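PDB 6B2V: SorB from Sorangium cellulosum, which contributes, through this pyran synthase domain of module nine in the trans-acyltransferase sorangicin pathway, to assembly of a polyketide antibiotic. Local coordinates for residues Glu157-Ala160 and Arg161-Asn164. Sequence-based numbering, arbitrary orientation.
Sequences EVDA and RTRN
D159, the N-cap residue, reaches forward over the first turn of helix 160-166 and meets T162 with both carboxylate oxygens. OD1 of D159 accepts from the backbone N of T162 at 3.1 Å, an almost straight N-cap bond (175° at the hydrogen), while OD2 of D159 takes the hydroxyl OG1 of T162 in a very short hydrogen bond of 2.5 Å. Both donors stand above the carboxylate plane, not in it. With CG anti to the backbone N (chi1 171°), D159 carries its carboxylate to the T162 amide; chi1 of -58° in T162 sets OG1 beside that same N, within reach of OD2. A water bridges to the preceding amide, donating to OD1 of D159 and accepting from N of R161 at 2.8 Å. The guanidinium of R161 leads away to a salt bridge with D174. Backbone O of D159 receives N of R163 at 3.1 Å, the first i to i+4 bond of the helix. On the buried flank, O of A160 is gripped twice by N164: by backbone N at 3.1 Å and, from the opposite face of the carbonyl plane, by side-chain ND2 at 3.0 Å, a more bent bond. The N164 side chain packs beside F219 and V215 of helix 207-225. R163, its chain folded at chi2 and chi3, crosses V158 at about a right angle, NH1 in van der Waals contact with CG1 of V158 at 3.7 Å. The contact thus caps the short helix that follows strand 156-158 in the predicted C-terminal hotdog fold; the aspartate reaches the amide of T162 directly and that of R161 through water, and its negative charge probably suits the positive end of the helix dipole.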
# COMPACT_ATOMS: atom_id res chain seq x y z
N GLU A 157 -15.13 16.42 10.58
CA GLU A 157 -15.52 15.94 9.28
C GLU A 157 -14.87 16.79 8.20
O GLU A 157 -14.91 17.98 8.27
CB GLU A 157 -17.02 16.02 9.14
CG GLU A 157 -17.63 15.19 8.04
CD GLU A 157 -19.16 15.14 8.13
OE1 GLU A 157 -19.79 15.94 8.84
OE2 GLU A 157 -19.70 14.28 7.50
N VAL A 158 -14.29 16.16 7.21
CA VAL A 158 -13.67 16.89 6.14
C VAL A 158 -14.03 16.50 4.73
O VAL A 158 -14.48 15.46 4.48
CB VAL A 158 -12.17 16.90 6.23
CG1 VAL A 158 -11.72 17.34 7.59
CG2 VAL A 158 -11.65 15.55 5.98
N ASP A 159 -13.82 17.44 3.83
CA ASP A 159 -14.04 17.25 2.42
C ASP A 159 -12.73 16.65 1.98
O ASP A 159 -11.79 17.30 1.76
CB ASP A 159 -14.26 18.63 1.84
CG ASP A 159 -14.29 18.68 0.34
OD1 ASP A 159 -14.04 17.70 -0.34
OD2 ASP A 159 -14.51 19.80 -0.11
N ALA A 160 -12.70 15.34 1.90
CA ALA A 160 -11.49 14.62 1.56
C ALA A 160 -10.91 14.98 0.22
O ALA A 160 -9.71 15.04 0.07
CB ALA A 160 -11.74 13.14 1.66
N ARG A 161 -11.77 15.18 -0.75
CA ARG A 161 -11.24 15.54 -2.03
C ARG A 161 -10.50 16.86 -2.00
O ARG A 161 -9.35 16.93 -2.33
CB ARG A 161 -12.41 15.66 -3.01
CG ARG A 161 -12.03 15.88 -4.46
CD ARG A 161 -13.18 16.34 -5.31
NE ARG A 161 -14.24 15.38 -5.51
CZ ARG A 161 -14.32 14.51 -6.50
NH1 ARG A 161 -13.37 14.40 -7.41
NH2 ARG A 161 -15.36 13.70 -6.57
N THR A 162 -11.17 17.88 -1.50
CA THR A 162 -10.54 19.16 -1.47
C THR A 162 -9.27 19.20 -0.65
O THR A 162 -8.28 19.68 -1.11
CB THR A 162 -11.53 20.22 -0.96
OG1 THR A 162 -12.67 20.26 -1.78
CG2 THR A 162 -10.91 21.56 -0.95
N ARG A 163 -9.30 18.63 0.54
CA ARG A 163 -8.15 18.66 1.39
C ARG A 163 -6.94 17.91 0.88
O ARG A 163 -5.85 18.40 0.99
CB ARG A 163 -8.49 18.14 2.78
CG ARG A 163 -9.47 19.01 3.50
CD ARG A 163 -8.84 20.29 4.05
NE ARG A 163 -7.69 20.01 4.88
CZ ARG A 163 -7.76 19.71 6.17
NH1 ARG A 163 -8.93 19.66 6.76
NH2 ARG A 163 -6.69 19.47 6.85
N ASN A 164 -7.14 16.72 0.41
CA ASN A 164 -6.02 15.93 -0.05
C ASN A 164 -5.41 16.42 -1.33
O ASN A 164 -4.24 16.42 -1.46
CB ASN A 164 -6.33 14.45 -0.05
CG ASN A 164 -6.46 13.89 1.34
OD1 ASN A 164 -5.52 13.81 2.03
ND2 ASN A 164 -7.65 13.51 1.71
O HOH W 1 -14.54 15.24 -0.63